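PDB 5X3I: 1,3-alpha-isomaltosidase from Kribbella flavida DSM 17836, which hydrolyses the alpha-1,3-glucosidic linkages of the cyclic tetrasaccharide cyclobis-(1-6)-alpha-nigerosyl to yield isomaltose, a step in the intracellular breakdown of this starch-derived sugar. Local coordinates for residues Leu196-Arg199 with Gly200-Leu203; Ala316-Asp319 with Thr320-Asp323; Ser733-Ser736 with Glu737-Val741. The protein carries 1 engineered substitution. One frame throughout, in Å; residues are numbered along the deposited sequence.

The three contacts are local ones, each between neighbouring residues of one continuous run, and they sample three parts of the chain in series. Interaction 1 is a turn in the galactose mutarotase-like N-terminal region, interaction 2 the last turns of the barrel helix 311-323, and interaction 3 the short C-terminal helix 735-742 with its lead-in. Interactions 1 and 2 lie on opposite sides of the chain's centre, their own centres about 44 Å apart. Interactions 2 and 3 come nearest, with about 18 Å between closest atoms, against about 23 Å for interactions 1 and 3. None touches another, and all lie away from the catalytic positions, among them the engineered Ala471, which stands in for the probable nucleophile.

Interaction 1 (Leu196-Arg199 with Gly200-Leu203); sequences LDQR and GREL
A type II beta turn from Gln198 to Arg201 leads the chain into strand 202-205, closed by a bond from Arg201 N to Gln198 O of 3.2 Å. The N-H...O angle is 139° and the donor is tilted from the carbonyl plane, so the closure is moderately bent. A water gives one hydrogen to Gln198 O, at 3.0 Å, and another to Arg201 O, spanning the turn. Just upstream, Asp197 OD1 accepts from Arg199 N at 3.0 Å in an Asx turn, approached from above the carboxylate plane; Leu186 N also donates to this oxygen. Gln198 bends back at chi2 (-68°) and crosses Arg201 at about a right angle, with OE1 3.6 Å from Arg201 CD. The same OE1 stands 3.7 Å from Leu203 CD2, while NE2 turns to Ala195 O and Asp194 OD1. Gly200 has phi 98°, and a CB there would collide with Arg199 O. Arg199 runs extended away from the turn to Gly253 O, Gln181 O and Asp184 O. A backbone bond and a bridging water thus close the turn and the Asp197 carboxylate fixes Arg199 N, whereas Gln198 OE1 meets Arg201 and Leu203 only at carbon.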
# COMPACT_ATOMS: atom_id res chain seq x y z
N LEU A 196 -6.51 -13.29 -7.80
CA LEU A 196 -5.69 -13.00 -8.97
C LEU A 196 -6.57 -12.51 -10.13
O LEU A 196 -6.31 -11.47 -10.74
CB LEU A 196 -4.90 -14.24 -9.38
CG LEU A 196 -3.96 -14.06 -10.57
CD1 LEU A 196 -2.73 -13.26 -10.18
CD2 LEU A 196 -3.56 -15.40 -11.14
N ASP A 197 -7.61 -13.27 -10.43
CA ASP A 197 -8.56 -12.91 -11.49
C ASP A 197 -9.72 -12.11 -10.90
O ASP A 197 -10.42 -12.59 -10.03
CB ASP A 197 -9.06 -14.18 -12.18
CG ASP A 197 -10.22 -13.92 -13.14
OD1 ASP A 197 -10.38 -12.80 -13.67
OD2 ASP A 197 -10.97 -14.88 -13.36
N GLN A 198 -9.91 -10.88 -11.37
CA GLN A 198 -10.92 -9.99 -10.81
C GLN A 198 -12.27 -10.03 -11.54
O GLN A 198 -13.19 -9.29 -11.19
CB GLN A 198 -10.40 -8.55 -10.79
CG GLN A 198 -9.30 -8.28 -9.77
CD GLN A 198 -9.79 -8.37 -8.35
OE1 GLN A 198 -10.83 -7.80 -8.00
NE2 GLN A 198 -9.07 -9.10 -7.52
N ARG A 199 -12.39 -10.88 -12.56
CA ARG A 199 -13.62 -10.93 -13.34
C ARG A 199 -14.80 -11.38 -12.48
O ARG A 199 -14.72 -12.36 -11.75
CB ARG A 199 -13.47 -11.85 -14.55
CG ARG A 199 -14.66 -11.77 -15.50
CD ARG A 199 -14.39 -12.43 -16.84
NE ARG A 199 -15.54 -12.31 -17.73
CZ ARG A 199 -15.55 -12.71 -19.00
NH1 ARG A 199 -14.48 -13.27 -19.53
NH2 ARG A 199 -16.65 -12.55 -19.73
N GLY A 200 -15.90 -10.64 -12.56
CA GLY A 200 -17.10 -10.97 -11.81
C GLY A 200 -17.20 -10.17 -10.53
O GLY A 200 -18.17 -10.30 -9.78
N ARG A 201 -16.22 -9.32 -10.28
CA ARG A 201 -16.14 -8.60 -9.02
C ARG A 201 -16.33 -7.11 -9.20
O ARG A 201 -16.08 -6.57 -10.27
CB ARG A 201 -14.79 -8.84 -8.32
CG ARG A 201 -14.53 -10.28 -7.96
CD ARG A 201 -13.19 -10.45 -7.26
NE ARG A 201 -13.02 -11.82 -6.80
CZ ARG A 201 -13.21 -12.20 -5.55
NH1 ARG A 201 -13.55 -11.32 -4.62
NH2 ARG A 201 -13.05 -13.47 -5.22
N GLU A 202 -16.79 -6.46 -8.15
CA GLU A 202 -16.77 -5.02 -8.07
C GLU A 202 -15.56 -4.56 -7.25
O GLU A 202 -15.31 -5.07 -6.17
CB GLU A 202 -18.05 -4.49 -7.44
CG GLU A 202 -19.28 -4.70 -8.30
CD GLU A 202 -20.53 -4.14 -7.67
OE1 GLU A 202 -21.35 -3.55 -8.40
OE2 GLU A 202 -20.68 -4.28 -6.44
N LEU A 203 -14.83 -3.59 -7.78
CA LEU A 203 -13.63 -3.06 -7.13
C LEU A 203 -13.38 -1.64 -7.60
O LEU A 203 -14.00 -1.20 -8.58
CB LEU A 203 -12.40 -3.94 -7.43
CG LEU A 203 -11.86 -3.97 -8.86
CD1 LEU A 203 -10.35 -4.22 -8.89
CD2 LEU A 203 -12.57 -5.02 -9.68
O HOH W 1 -14.31 -6.82 -12.48

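Interaction 2 (Ala316-Asp319 with Thr320-Asp323); sequences ARMD and THRD
Asp319 and Arg322 lie side by side and point the same way, their carboxylate and guanidinium planes 13° apart and stacked. Asp319 OD1 sits over one guanidinium face, 3.9 Å from Arg322 NH1 and well out of the plane, so this long salt bridge rests on charge alone, with no N-H aimed at the oxygen. OD1 has a further ionic partner in Arg385 of the same chain, which also brings like charge close to Arg322. The edge of the guanidinium belongs to Asp323. A bend at chi3 (60°) curls Arg322 back until NE meets Asp323 OD1 at 2.8 Å, above the carboxylate plane; NH2 adds weak bonds to both oxygens. One arginine thus links two carboxylates, one at its face and one at its edge, which would probably ease the repulsion between them.

On another side of the helix, Met318 and His321 also run side by side. Met318 CE comes within 3.9 Å of His321 CD2, and SD stands 5.4 Å from the ring centroid, an oblique sulfur-aromatic contact. The imidazole nitrogens are engaged by Tyr594 OH and Ile326 O, fixing the ring's rotation, and Trp611 meets it edge-to-face. A water accepts a weak bond from Arg317 NH1 and lies 2.7 Å from Thr320 OG1; Arg317 NE is held by a salt bridge to Asp607.

Beneath these side chains, successive i to i+4 bonds run from Thr320 N to Ala316 O through to Asp323 N and Asp319 O, the last 2.8 Å long. This regular alpha helix, with Met318 and His321 touching Ala303 of strand 302-304 and the charged cluster elsewhere on its circumference, is the helix of a beta-alpha-beta unit in the TIM barrel of family 31.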
# COMPACT_ATOMS: atom_id res chain seq x y z
N ALA A 316 21.05 -6.57 20.72
CA ALA A 316 20.73 -7.88 21.30
C ALA A 316 20.08 -8.83 20.30
O ALA A 316 20.48 -9.98 20.18
CB ALA A 316 19.84 -7.75 22.52
N ARG A 317 19.07 -8.33 19.58
CA ARG A 317 18.36 -9.14 18.60
C ARG A 317 19.29 -9.59 17.45
O ARG A 317 19.22 -10.73 17.01
CB ARG A 317 17.15 -8.37 18.03
CG ARG A 317 16.05 -8.02 19.06
CD ARG A 317 15.31 -9.24 19.64
NE ARG A 317 14.37 -8.83 20.68
CZ ARG A 317 14.68 -8.71 21.96
NH1 ARG A 317 15.90 -9.01 22.38
NH2 ARG A 317 13.77 -8.30 22.83
N MET A 318 20.15 -8.69 16.99
CA MET A 318 21.08 -9.05 15.91
C MET A 318 22.17 -10.00 16.43
O MET A 318 22.60 -10.89 15.71
CB MET A 318 21.70 -7.80 15.28
CG MET A 318 20.72 -6.90 14.52
SD MET A 318 19.84 -7.75 13.19
CE MET A 318 18.30 -8.17 14.00
N ASP A 319 22.59 -9.82 17.67
CA ASP A 319 23.54 -10.75 18.28
C ASP A 319 22.93 -12.14 18.32
O ASP A 319 23.60 -13.13 18.07
CB ASP A 319 23.96 -10.30 19.68
CG ASP A 319 25.01 -9.20 19.66
OD1 ASP A 319 25.46 -8.81 18.58
OD2 ASP A 319 25.40 -8.73 20.75
N THR A 320 21.63 -12.22 18.60
CA THR A 320 20.97 -13.52 18.67
C THR A 320 20.93 -14.17 17.28
O THR A 320 21.20 -15.36 17.16
CB THR A 320 19.56 -13.42 19.27
OG1 THR A 320 19.65 -12.97 20.63
CG2 THR A 320 18.88 -14.79 19.26
N HIS A 321 20.64 -13.38 16.24
CA HIS A 321 20.72 -13.87 14.87
C HIS A 321 22.09 -14.49 14.61
O HIS A 321 22.20 -15.59 14.06
CB HIS A 321 20.48 -12.74 13.85
CG HIS A 321 19.10 -12.73 13.27
ND1 HIS A 321 18.74 -13.51 12.19
CD2 HIS A 321 18.00 -12.01 13.61
CE1 HIS A 321 17.47 -13.28 11.90
NE2 HIS A 321 17.00 -12.38 12.74
N ARG A 322 23.14 -13.76 14.99
CA ARG A 322 24.51 -14.23 14.80
C ARG A 322 24.77 -15.52 15.57
O ARG A 322 25.30 -16.47 15.03
CB ARG A 322 25.53 -13.17 15.23
CG ARG A 322 26.97 -13.67 15.23
CD ARG A 322 27.87 -12.86 16.15
NE ARG A 322 27.43 -12.91 17.54
CZ ARG A 322 27.81 -12.05 18.47
NH1 ARG A 322 28.65 -11.06 18.16
NH2 ARG A 322 27.35 -12.16 19.71
N ASP A 323 24.40 -15.54 16.84
CA ASP A 323 24.73 -16.68 17.69
C ASP A 323 23.95 -17.93 17.29
O ASP A 323 24.44 -19.04 17.48
CB ASP A 323 24.48 -16.33 19.16
CG ASP A 323 25.42 -15.24 19.66
OD1 ASP A 323 26.49 -15.06 19.06
OD2 ASP A 323 25.07 -14.55 20.62
O HOH W 2 17.67 -11.25 21.41

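Interaction 3 (Ser733-Ser736 with Glu737-Val741); sequences SRWS and ELQPV. With SO4 (sulfate ion), chain K.
Arg734 O is gripped by two backbone donors of the first helical turn: Glu737 N at 2.9 Å, which approaches 54° out of the carbonyl plane, and Leu738 N, in a weak bond. Above this turn the side chains of Arg734 and Glu737 run alongside each other. Bends at chi2 and chi3 fold the arginine over so that NH2 reaches Glu737 OE2 at 2.8 Å. OE2 lies over the guanidinium face, well out of its plane, so no N-H points at it and the salt bridge rests on charge.

Trp735 carries the apolar part. With CG anti to the backbone N (chi1 172°), its indole swings along the helix and offers one face to Gln739, whose CA stands 3.9 Å from the centroid of the six-membered ring and 12° off its normal, a CH-pi contact. Gln739 CG adds a touch on Trp735 CZ2 at 3.6 Å, and Leu738 CB reaches CE3 at 4.1 Å. Replacing the indole by an alanine here would probably leave the CA and CG of Gln739 without the ring face they rest on and open a gap beside Leu738 CB.

Before the helix, Ser733 N donates to sulfate O2 at 3.3 Å, while the approach of Ser733 OG to this oxygen is too short to be taken at face value; the ion, probably from the crystallisation liquor, is held by Glu702 N as well.

The helix packs against both a strand and a helix: Trp735 and Leu738 touch Cys730 on strand 728-731, while on helix 622-650 Leu738 touches Tyr639, and Val741 touches Ser635 and Leu636.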
# COMPACT_ATOMS: atom_id res chain seq x y z
N SER A 733 16.43 -28.07 -18.05
CA SER A 733 17.58 -27.60 -18.79
C SER A 733 18.51 -26.72 -17.95
O SER A 733 19.70 -26.65 -18.22
CB SER A 733 17.12 -26.83 -20.03
OG SER A 733 16.21 -25.82 -19.69
N ARG A 734 17.96 -26.00 -16.98
CA ARG A 734 18.78 -25.17 -16.11
C ARG A 734 19.09 -25.77 -14.74
O ARG A 734 19.69 -25.11 -13.89
CB ARG A 734 18.13 -23.79 -15.94
CG ARG A 734 17.73 -23.17 -17.27
CD ARG A 734 18.88 -23.05 -18.25
NE ARG A 734 19.71 -21.88 -17.98
CZ ARG A 734 20.59 -21.38 -18.83
NH1 ARG A 734 20.75 -21.93 -20.03
NH2 ARG A 734 21.31 -20.31 -18.50
N TRP A 735 18.66 -27.01 -14.49
CA TRP A 735 18.89 -27.64 -13.19
C TRP A 735 20.38 -27.76 -12.86
O TRP A 735 20.76 -27.78 -11.70
CB TRP A 735 18.24 -29.02 -13.15
CG TRP A 735 18.56 -29.85 -11.94
CD1 TRP A 735 19.14 -31.08 -11.93
CD2 TRP A 735 18.32 -29.52 -10.57
NE1 TRP A 735 19.26 -31.54 -10.65
CE2 TRP A 735 18.77 -30.60 -9.79
CE3 TRP A 735 17.77 -28.41 -9.92
CZ2 TRP A 735 18.68 -30.61 -8.40
CZ3 TRP A 735 17.68 -28.42 -8.55
CH2 TRP A 735 18.14 -29.52 -7.80
N SER A 736 21.22 -27.83 -13.89
CA SER A 736 22.65 -27.87 -13.70
C SER A 736 23.11 -26.62 -12.94
O SER A 736 23.99 -26.70 -12.09
CB SER A 736 23.38 -27.98 -15.04
OG SER A 736 24.78 -27.88 -14.87
N GLU A 737 22.49 -25.48 -13.22
CA GLU A 737 22.85 -24.24 -12.55
C GLU A 737 22.28 -24.13 -11.14
O GLU A 737 22.89 -23.53 -10.27
CB GLU A 737 22.40 -23.03 -13.38
CG GLU A 737 22.80 -23.07 -14.84
CD GLU A 737 22.53 -21.78 -15.59
OE1 GLU A 737 21.82 -20.90 -15.05
OE2 GLU A 737 23.02 -21.63 -16.72
N LEU A 738 21.08 -24.68 -10.91
CA LEU A 738 20.43 -24.52 -9.61
C LEU A 738 20.76 -25.59 -8.58
O LEU A 738 20.55 -25.39 -7.39
CB LEU A 738 18.90 -24.49 -9.78
CG LEU A 738 18.17 -23.18 -10.09
CD1 LEU A 738 18.57 -22.08 -9.11
CD2 LEU A 738 18.38 -22.74 -11.53
N GLN A 739 21.31 -26.71 -9.03
CA GLN A 739 21.55 -27.84 -8.14
C GLN A 739 22.39 -27.51 -6.89
O GLN A 739 22.05 -27.97 -5.81
CB GLN A 739 22.20 -28.99 -8.92
CG GLN A 739 22.23 -30.30 -8.15
CD GLN A 739 22.76 -31.45 -8.98
OE1 GLN A 739 23.37 -31.25 -10.03
NE2 GLN A 739 22.53 -32.67 -8.51
N PRO A 740 23.47 -26.72 -7.03
CA PRO A 740 24.25 -26.42 -5.83
C PRO A 740 23.44 -25.71 -4.76
O PRO A 740 23.64 -25.98 -3.58
CB PRO A 740 25.37 -25.51 -6.34
CG PRO A 740 25.52 -25.87 -7.76
CD PRO A 740 24.13 -26.18 -8.24
N VAL A 741 22.53 -24.84 -5.17
CA VAL A 741 21.68 -24.11 -4.24
C VAL A 741 20.96 -25.07 -3.31
O VAL A 741 20.80 -24.81 -2.13
CB VAL A 741 20.65 -23.24 -4.98
CG1 VAL A 741 19.65 -22.64 -4.01
CG2 VAL A 741 21.36 -22.16 -5.77
S SO4 K . 13.15 -27.51 -20.30
O1 SO4 K . 13.99 -28.68 -20.51
O2 SO4 K . 13.88 -26.57 -19.47
O3 SO4 K . 12.82 -26.89 -21.58
O4 SO4 K . 11.91 -27.90 -19.64